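Local coordinates for conserved hypothetical protein (Bacteroides thetaiotaomicron, PDB 2FB6) that is of unknown function but folds as a parallel beta sheet flanked by helices, consistent with a DsrE-like domain, at residues S5-L10 and G37-I42; I12-D17 and G48-L53; I44-A49 and I72-C77. All blocks are in the same frame, centred on the assembly; numbering follows the deposited sequence.

Contact 1: S5-L10 and G37-I42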
loop_
_atom_site.group_PDB
_atom_site.type_symbol
_atom_site.label_atom_id
_atom_site.label_comp_id
_atom_site.label_asym_id
_atom_site.label_seq_id
_atom_site.Cartn_x
_atom_site.Cartn_y
_atom_site.Cartn_z
ATOM N N SER A 5 -16.472 -8.676 9.255
ATOM C CA SER A 5 -15.871 -7.428 8.787
ATOM C C SER A 5 -15.995 -7.237 7.285
ATOM O O SER A 5 -15.143 -6.592 6.661
ATOM C CB SER A 5 -14.411 -7.340 9.206
ATOM O OG SER A 5 -13.670 -8.354 8.583
ATOM N N ALA A 6 -17.029 -7.809 6.675
ATOM C CA ALA A 6 -17.076 -7.931 5.205
ATOM C C ALA A 6 -17.110 -6.607 4.424
ATOM O O ALA A 6 -16.736 -6.563 3.246
ATOM C CB ALA A 6 -18.228 -8.841 4.780
ATOM N N ASN A 7 -17.545 -5.530 5.071
ATOM C CA ASN A 7 -17.588 -4.238 4.390
ATOM C C ASN A 7 -16.696 -3.195 5.053
ATOM O O ASN A 7 -16.908 -1.999 4.896
ATOM C CB ASN A 7 -19.033 -3.726 4.234
ATOM C CG ASN A 7 -19.201 -2.799 3.025
ATOM O OD1 ASN A 7 -18.254 -2.548 2.282
ATOM N ND2 ASN A 7 -20.416 -2.297 2.826
ATOM N N ASP A 8 -15.676 -3.674 5.764
ATOM C CA ASP A 8 -14.797 -2.854 6.605
ATOM C C ASP A 8 -13.343 -2.701 6.155
ATOM O O ASP A 8 -12.559 -2.060 6.846
ATOM C CB ASP A 8 -14.827 -3.374 8.046
ATOM C CG ASP A 8 -16.135 -3.057 8.749
ATOM O OD1 ASP A 8 -16.646 -1.928 8.611
ATOM O OD2 ASP A 8 -16.658 -3.962 9.428
ATOM N N LYS A 9 -12.997 -3.297 5.015
ATOM C CA LYS A 9 -11.624 -3.243 4.488
ATOM C C LYS A 9 -11.553 -2.616 3.111
ATOM O O LYS A 9 -12.326 -2.966 2.206
ATOM C CB LYS A 9 -10.986 -4.650 4.434
ATOM C CG LYS A 9 -9.518 -4.652 3.976
ATOM C CD LYS A 9 -8.939 -6.046 3.882
ATOM C CE LYS A 9 -7.476 -6.024 3.506
ATOM N NZ LYS A 9 -7.010 -7.403 3.166
ATOM N N LEU A 10 -10.589 -1.716 2.951
ATOM C CA LEU A 10 -10.248 -1.197 1.621
ATOM C C LEU A 10 -8.833 -1.612 1.260
ATOM O O LEU A 10 -7.931 -1.501 2.081
ATOM C CB LEU A 10 -10.307 0.336 1.616
ATOM C CG LEU A 10 -9.920 1.036 0.300
ATOM C CD1 LEU A 10 -10.861 0.639 -0.841
ATOM C CD2 LEU A 10 -9.861 2.546 0.513
ATOM N N GLY A 37 -11.972 6.576 10.767
ATOM C CA GLY A 37 -12.740 5.347 10.930
ATOM C C GLY A 37 -13.691 5.076 9.781
ATOM O O GLY A 37 -14.607 4.261 9.908
ATOM N N TRP A 38 -13.463 5.736 8.641
ATOM C CA TRP A 38 -14.272 5.462 7.452
ATOM C C TRP A 38 -14.058 4.035 6.954
ATOM O O TRP A 38 -14.987 3.398 6.446
ATOM C CB TRP A 38 -13.935 6.431 6.318
ATOM C CG TRP A 38 -14.189 7.873 6.636
ATOM C CD1 TRP A 38 -15.002 8.377 7.612
ATOM C CD2 TRP A 38 -13.660 9.007 5.929
ATOM N NE1 TRP A 38 -14.986 9.764 7.581
ATOM C CE2 TRP A 38 -14.169 10.169 6.554
ATOM C CE3 TRP A 38 -12.776 9.148 4.849
ATOM C CZ2 TRP A 38 -13.843 11.459 6.115
ATOM C CZ3 TRP A 38 -12.442 10.435 4.423
ATOM C CH2 TRP A 38 -12.978 11.569 5.056
ATOM N N TRP A 39 -12.813 3.568 7.086
ATOM C CA TRP A 39 -12.467 2.182 6.842
ATOM C C TRP A 39 -11.750 1.663 8.070
ATOM O O TRP A 39 -10.785 2.285 8.515
ATOM C CB TRP A 39 -11.543 2.048 5.633
ATOM C CG TRP A 39 -12.225 2.373 4.360
ATOM C CD1 TRP A 39 -12.111 3.524 3.621
ATOM C CD2 TRP A 39 -13.154 1.538 3.665
ATOM N NE1 TRP A 39 -12.915 3.447 2.513
ATOM C CE2 TRP A 39 -13.566 2.239 2.513
ATOM C CE3 TRP A 39 -13.683 0.255 3.909
ATOM C CZ2 TRP A 39 -14.486 1.713 1.610
ATOM C CZ3 TRP A 39 -14.582 -0.271 3.000
ATOM C CH2 TRP A 39 -14.975 0.456 1.859
ATOM N N LYS A 40 -12.199 0.535 8.624
ATOM C CA LYS A 40 -11.525 -0.017 9.799
ATOM C C LYS A 40 -10.159 -0.599 9.436
ATOM O O LYS A 40 -9.233 -0.570 10.245
ATOM C CB LYS A 40 -12.404 -1.057 10.494
ATOM C CG LYS A 40 -13.670 -0.454 11.060
ATOM C CD LYS A 40 -14.505 -1.505 11.803
ATOM C CE LYS A 40 -15.846 -0.923 12.250
ATOM N NZ LYS A 40 -15.632 0.206 13.184
ATOM N N HIS A 41 -10.044 -1.106 8.210
ATOM C CA HIS A 41 -8.802 -1.744 7.741
ATOM C C HIS A 41 -8.463 -1.184 6.390
ATOM O O HIS A 41 -9.330 -1.119 5.538
ATOM C CB HIS A 41 -9.000 -3.265 7.625
ATOM C CG HIS A 41 -9.499 -3.882 8.892
ATOM N ND1 HIS A 41 -10.823 -4.205 9.092
ATOM C CD2 HIS A 41 -8.861 -4.179 10.046
ATOM C CE1 HIS A 41 -10.978 -4.690 10.313
ATOM N NE2 HIS A 41 -9.802 -4.686 10.910
ATOM N N ILE A 42 -7.197 -0.800 6.203
ATOM C CA ILE A 42 -6.733 -0.352 4.892
ATOM C C ILE A 42 -5.394 -1.008 4.622
ATOM O O ILE A 42 -4.466 -0.920 5.438
ATOM C CB ILE A 42 -6.558 1.178 4.797
ATOM C CG1 ILE A 42 -7.872 1.912 5.160
ATOM C CG2 ILE A 42 -6.045 1.560 3.398
ATOM C CD1 ILE A 42 -7.783 3.409 5.087
HETATM O O HOH W 1 -15.129 0.321 7.958
#
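Leu10 packs over one face of the Trp39 indole, its CB 3.8 Å from the centroid of the five-membered ring in a CH-pi contact 13° off the ring normal. Leu10 CG stands anti to its backbone N (chi1 178°), and CD2 beyond it reaches the same ring, 3.8 Å from Trp39 NE1. At the benzene end the indole meets backbone instead: Trp39 CZ3 comes within 3.5 Å of Asn7 O, and the carbonyl carbon of Asp8 sits at the ring edge, in its plane. Next to this the two chains pair in parallel. His41 N gives its hydrogen to Asp8 O at 3.0 Å, and Leu10 N donates to His41 O at 2.9 Å, the straighter bond of the two (165° at the hydrogen). On the sheet face bearing Lys9 and His41, those side chains cross at about a right angle, with Lys9 CG 3.9 Å from His41 CB. Asp8 and Lys40 run side by side through their carbons, CG of the aspartate 3.8 Å from CD of the lysine, while their charged ends stay apart. A water bound to Lys40 N also meets Asp8 OD1. Further out, Tyr29 OH of helix 19-36 takes the bond from Trp39 NE1, and Lys9 NZ forms a salt bridge with Glu112. Strand 9-14, helix 19-36 and strand 41-46 form a beta-alpha-beta crossover, and this contact joins the starts of its two strands.

Contact 2: I12-D17 and G48-L53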
loop_
_atom_site.group_PDB
_atom_site.type_symbol
_atom_site.label_atom_id
_atom_site.label_comp_id
_atom_site.label_asym_id
_atom_site.label_seq_id
_atom_site.Cartn_x
_atom_site.Cartn_y
_atom_site.Cartn_z
ATOM N N ILE A 12 -5.789 -0.829 -1.611
ATOM C CA ILE A 12 -5.355 0.008 -2.707
ATOM C C ILE A 12 -4.178 -0.685 -3.367
ATOM O O ILE A 12 -3.186 -0.966 -2.699
ATOM C CB ILE A 12 -4.934 1.414 -2.218
ATOM C CG1 ILE A 12 -6.134 2.130 -1.569
ATOM C CG2 ILE A 12 -4.369 2.249 -3.396
ATOM C CD1 ILE A 12 -5.771 3.393 -0.798
ATOM N N LEU A 13 -4.302 -0.972 -4.664
ATOM C CA LEU A 13 -3.163 -1.434 -5.445
ATOM C C LEU A 13 -2.467 -0.194 -6.003
ATOM O O LEU A 13 -2.972 0.468 -6.915
ATOM C CB LEU A 13 -3.640 -2.353 -6.563
ATOM C CG LEU A 13 -2.587 -2.888 -7.541
ATOM C CD1 LEU A 13 -1.483 -3.683 -6.840
ATOM C CD2 LEU A 13 -3.263 -3.732 -8.602
ATOM N N TRP A 14 -1.326 0.142 -5.416
ATOM C CA TRP A 14 -0.614 1.360 -5.755
ATOM C C TRP A 14 0.487 1.019 -6.761
ATOM O O TRP A 14 1.518 0.443 -6.403
ATOM C CB TRP A 14 -0.047 1.956 -4.460
ATOM C CG TRP A 14 0.861 3.124 -4.612
ATOM C CD1 TRP A 14 1.166 3.805 -5.763
ATOM C CD2 TRP A 14 1.563 3.780 -3.558
ATOM N NE1 TRP A 14 2.059 4.824 -5.482
ATOM C CE2 TRP A 14 2.309 4.837 -4.135
ATOM C CE3 TRP A 14 1.631 3.583 -2.171
ATOM C CZ2 TRP A 14 3.124 5.681 -3.375
ATOM C CZ3 TRP A 14 2.463 4.420 -1.407
ATOM C CH2 TRP A 14 3.194 5.455 -2.015
ATOM N N THR A 15 0.250 1.369 -8.025
ATOM C CA THR A 15 1.240 1.145 -9.085
ATOM C C THR A 15 1.867 2.443 -9.562
ATOM O O THR A 15 2.980 2.436 -10.085
ATOM C CB THR A 15 0.642 0.430 -10.331
ATOM O OG1 THR A 15 -0.218 1.323 -11.039
ATOM C CG2 THR A 15 -0.124 -0.845 -9.944
ATOM N N THR A 16 1.151 3.552 -9.408
ATOM C CA THR A 16 1.577 4.809 -10.043
ATOM C C THR A 16 2.803 5.435 -9.386
ATOM O O THR A 16 3.003 5.315 -8.168
ATOM C CB THR A 16 0.432 5.848 -10.084
ATOM O OG1 THR A 16 0.856 6.963 -10.877
ATOM C CG2 THR A 16 0.029 6.327 -8.680
ATOM N N ASP A 17 3.613 6.117 -10.196
ATOM C CA ASP A 17 4.657 6.964 -9.639
ATOM C C ASP A 17 4.359 8.447 -9.864
ATOM O O ASP A 17 5.252 9.278 -9.726
ATOM C CB ASP A 17 6.052 6.576 -10.161
ATOM C CG ASP A 17 6.191 6.720 -11.666
ATOM O OD1 ASP A 17 5.261 7.217 -12.341
ATOM O OD2 ASP A 17 7.283 6.358 -12.167
ATOM N N GLY A 48 4.916 -2.239 -8.975
ATOM C CA GLY A 48 5.083 -1.490 -10.233
ATOM C C GLY A 48 5.978 -0.282 -10.056
ATOM O O GLY A 48 6.878 -0.303 -9.226
ATOM N N ALA A 49 5.720 0.778 -10.829
ATOM C CA ALA A 49 6.568 1.983 -10.830
ATOM C C ALA A 49 6.669 2.607 -9.426
ATOM O O ALA A 49 7.699 3.164 -9.039
ATOM C CB ALA A 49 6.034 2.987 -11.855
ATOM N N SER A 50 5.601 2.457 -8.657
ATOM C CA SER A 50 5.564 2.947 -7.282
ATOM C C SER A 50 6.681 2.443 -6.370
ATOM O O SER A 50 7.090 3.147 -5.447
ATOM C CB SER A 50 4.230 2.574 -6.656
ATOM O OG SER A 50 4.078 1.165 -6.678
ATOM N N VAL A 51 7.156 1.222 -6.612
ATOM C CA VAL A 51 8.180 0.645 -5.756
ATOM C C VAL A 51 9.479 1.450 -5.864
ATOM O O VAL A 51 10.119 1.750 -4.852
ATOM C CB VAL A 51 8.413 -0.846 -6.088
ATOM C CG1 VAL A 51 9.643 -1.379 -5.349
ATOM C CG2 VAL A 51 7.200 -1.672 -5.683
ATOM N N LYS A 52 9.818 1.840 -7.090
ATOM C CA LYS A 52 10.990 2.692 -7.333
ATOM C C LYS A 52 10.789 4.068 -6.709
ATOM O O LYS A 52 11.714 4.623 -6.115
ATOM C CB LYS A 52 11.277 2.837 -8.829
ATOM C CG LYS A 52 11.935 1.631 -9.449
ATOM C CD LYS A 52 12.375 1.928 -10.876
ATOM C CE LYS A 52 12.754 0.654 -11.606
ATOM N NZ LYS A 52 13.024 0.905 -13.054
ATOM N N LEU A 53 9.579 4.617 -6.823
ATOM C CA LEU A 53 9.296 5.922 -6.232
ATOM C C LEU A 53 9.503 5.918 -4.712
ATOM O O LEU A 53 10.164 6.795 -4.151
ATOM C CB LEU A 53 7.878 6.387 -6.579
ATOM C CG LEU A 53 7.457 7.698 -5.917
ATOM C CD1 LEU A 53 8.274 8.868 -6.493
ATOM C CD2 LEU A 53 5.951 7.891 -6.091
HETATM O O HOH W 2 9.085 5.149 -10.583
#
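Ser50 OG donates to Trp14 O at 2.7 Å, approaching from above the carbonyl plane. This is the C-terminal end of the parallel sheet in an alpha/beta fold, where the loop leaving strand 9-14 meets the first turn of helix 49-56. Ser50 OG stands between its own backbone N and carbonyl carbon (chi1 59°), and that rotation places it beside the Trp14 carbonyl. The backbone N of the same serine donates to the next carbonyl, Thr15 O, at 3.0 Å, again from above the carbonyl plane, so consecutive carbonyls each receive a hydrogen from Ser50.

Ser50 CB rests on the Trp14 indole, over the face of the five-membered ring, 3.6 Å from the centroid, and comes 3.3 Å from Trp14 NE1. That indole nitrogen is turned back on its own loop, donating to Thr16 O at 2.9 Å with the acceptor tilted 16° from the ring plane, a bond that helps fix the rotation of the ring. Helices 19-36 and 58-70 also pack against Trp14, through Val22, Leu26, Val60 and Ile64, which buries it. Toward the more exposed side, Leu53 CD2 lies 3.9 Å from Asp17 CA. There a water donates to both Asp17 OD2 and Ala49 O, while Ala49 CB sits 3.6 Å from that same carboxylate oxygen, OD2 of Asp17.

Contact 3: I44-A49 and I72-C77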
loop_
_atom_site.group_PDB
_atom_site.type_symbol
_atom_site.label_atom_id
_atom_site.label_comp_id
_atom_site.label_asym_id
_atom_site.label_seq_id
_atom_site.Cartn_x
_atom_site.Cartn_y
_atom_site.Cartn_z
ATOM N N ILE A 44 -2.375 -1.403 1.641
ATOM C CA ILE A 44 -1.834 -0.819 0.418
ATOM C C ILE A 44 -0.787 -1.765 -0.138
ATOM O O ILE A 44 0.089 -2.209 0.596
ATOM C CB ILE A 44 -1.218 0.584 0.671
ATOM C CG1 ILE A 44 -2.300 1.549 1.227
ATOM C CG2 ILE A 44 -0.579 1.117 -0.644
ATOM C CD1 ILE A 44 -1.814 2.923 1.553
ATOM N N ILE A 45 -0.912 -2.081 -1.424
ATOM C CA ILE A 45 0.029 -2.968 -2.115
ATOM C C ILE A 45 0.901 -2.109 -3.033
ATOM O O ILE A 45 0.395 -1.454 -3.934
ATOM C CB ILE A 45 -0.706 -4.014 -2.980
ATOM C CG1 ILE A 45 -1.725 -4.816 -2.152
ATOM C CG2 ILE A 45 0.320 -4.916 -3.674
ATOM C CD1 ILE A 45 -2.718 -5.557 -3.039
ATOM N N LEU A 46 2.205 -2.121 -2.778
ATOM C CA LEU A 46 3.169 -1.425 -3.627
ATOM C C LEU A 46 3.672 -2.373 -4.700
ATOM O O LEU A 46 4.349 -3.352 -4.400
ATOM C CB LEU A 46 4.355 -0.948 -2.796
ATOM C CG LEU A 46 4.125 0.280 -1.933
ATOM C CD1 LEU A 46 5.313 0.520 -1.034
ATOM C CD2 LEU A 46 3.908 1.475 -2.832
ATOM N N TRP A 47 3.358 -2.091 -5.963
ATOM C CA TRP A 47 3.709 -3.032 -7.021
ATOM C C TRP A 47 3.748 -2.271 -8.331
ATOM O O TRP A 47 2.725 -1.748 -8.761
ATOM C CB TRP A 47 2.632 -4.126 -7.077
ATOM C CG TRP A 47 2.983 -5.343 -7.882
ATOM C CD1 TRP A 47 3.963 -5.466 -8.825
ATOM C CD2 TRP A 47 2.311 -6.598 -7.833
ATOM N NE1 TRP A 47 3.947 -6.733 -9.362
ATOM C CE2 TRP A 47 2.948 -7.451 -8.756
ATOM C CE3 TRP A 47 1.243 -7.100 -7.072
ATOM C CZ2 TRP A 47 2.534 -8.774 -8.965
ATOM C CZ3 TRP A 47 0.843 -8.423 -7.274
ATOM C CH2 TRP A 47 1.486 -9.234 -8.199
ATOM N N GLY A 48 4.916 -2.239 -8.975
ATOM C CA GLY A 48 5.083 -1.490 -10.233
ATOM C C GLY A 48 5.978 -0.282 -10.056
ATOM O O GLY A 48 6.878 -0.303 -9.226
ATOM N N ALA A 49 5.720 0.778 -10.829
ATOM C CA ALA A 49 6.568 1.983 -10.830
ATOM C C ALA A 49 6.669 2.607 -9.426
ATOM O O ALA A 49 7.699 3.164 -9.039
ATOM C CB ALA A 49 6.034 2.987 -11.855
ATOM N N ILE A 72 -2.471 1.786 8.894
ATOM C CA ILE A 72 -2.584 1.272 7.527
ATOM C C ILE A 72 -1.473 0.238 7.335
ATOM O O ILE A 72 -0.344 0.462 7.771
ATOM C CB ILE A 72 -2.390 2.431 6.531
ATOM C CG1 ILE A 72 -3.573 3.397 6.606
ATOM C CG2 ILE A 72 -2.209 1.936 5.079
ATOM C CD1 ILE A 72 -3.282 4.776 6.023
ATOM N N THR A 73 -1.795 -0.907 6.735
ATOM C CA THR A 73 -0.763 -1.905 6.446
ATOM C C THR A 73 -0.246 -1.656 5.029
ATOM O O THR A 73 -1.004 -1.257 4.151
ATOM C CB THR A 73 -1.278 -3.365 6.613
ATOM O OG1 THR A 73 -2.418 -3.577 5.775
ATOM C CG2 THR A 73 -1.710 -3.617 8.049
ATOM N N ILE A 74 1.043 -1.885 4.809
ATOM C CA ILE A 74 1.655 -1.677 3.487
ATOM C C ILE A 74 2.573 -2.848 3.185
ATOM O O ILE A 74 3.396 -3.201 4.014
ATOM C CB ILE A 74 2.460 -0.353 3.388
ATOM C CG1 ILE A 74 1.605 0.824 3.875
ATOM C CG2 ILE A 74 2.907 -0.142 1.920
ATOM C CD1 ILE A 74 2.314 2.164 3.840
ATOM N N GLU A 75 2.377 -3.469 2.020
ATOM C CA GLU A 75 3.182 -4.607 1.595
ATOM C C GLU A 75 3.652 -4.344 0.180
ATOM O O GLU A 75 2.968 -3.657 -0.579
ATOM C CB GLU A 75 2.380 -5.910 1.684
ATOM C CG GLU A 75 1.021 -5.868 0.961
ATOM C CD GLU A 75 0.183 -7.133 1.149
ATOM O OE1 GLU A 75 0.682 -8.094 1.772
ATOM O OE2 GLU A 75 -0.967 -7.162 0.660
ATOM N N ALA A 76 4.850 -4.822 -0.140
ATOM C CA ALA A 76 5.436 -4.564 -1.448
ATOM C C ALA A 76 5.794 -5.871 -2.113
ATOM O O ALA A 76 6.235 -6.818 -1.449
ATOM C CB ALA A 76 6.690 -3.686 -1.318
ATOM N N CYS A 77 5.622 -5.896 -3.431
ATOM C CA CYS A 77 5.977 -7.034 -4.252
ATOM C C CYS A 77 7.463 -7.350 -4.102
ATOM O O CYS A 77 8.305 -6.530 -4.436
ATOM C CB CYS A 77 5.598 -6.750 -5.711
ATOM S SG CYS A 77 6.215 -7.951 -6.913
#
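One face of the Trp47 indole carries the Cys77 side chain. Cys77 SG stands 3.5 Å above the ring plane, offset toward the rim near Trp47 NE1, in a sulfur-aromatic contact. Cys77 CB also lies over the face, 3.7 Å from the centroid of the five-membered ring and 11° off its normal, a CH-pi contact. With SG anti to the backbone N (chi1 170°), the sulfur continues from CB across the indole, and it also caps a backbone N at the start of helix 78-84.

The other flat group, the Glu75 carboxylate, lies beside Ile45 with the two side chains pointing the same way, Glu75 OE2 being 3.7 Å from Ile45 CG1. This buried carboxylate is probably charged and has partners: OE1 forms a salt bridge with Arg98, and Tyr107 OH bonds to OE2.

These residues belong to, or directly follow, the adjacent parallel strands 41-46 and 73-77 of the central sheet. Ile44 N donates to Thr73 O, and Glu75 N returns a bond to Ile44 O. Leu46 N then reaches Glu75 O at 2.8 Å, nearly straight at 173°, and Cys77 N closes the series on Leu46 O at 3.0 Å. Ile44 CD1 touches Ile72 CG2 at 3.7 Å. On the face bearing Ile44, Leu46, Ile74 and Ala76, across the sheet from Ile45 and Glu75, Leu46 CD1 meets Ile74 CG2 at 3.9 Å.

Overall arrangement
All three contacts involve the one parallel sheet, whose strands run 96-98, 73-77, 41-46, 9-14, 113-116 across it. Contact 1 joins the beginnings of strands 9-14 and 41-46; contact 2 joins the far end of strand 9-14 to helix 49-56, about 22 Å away between centres and on the other side of the chain's centre. Contact 3 pairs 41-46 with 73-77, its centre about 17 Å from contact 1 and only 7 Å from contact 2, with which it shares Gly48 and Ala49. Along the chain contact 1 closes before contact 3 opens, while the segments of contacts 1 and 2 alternate. Contacts 2 and 3 thus bring the C-terminal ends of three neighbouring strands together beside Cys77.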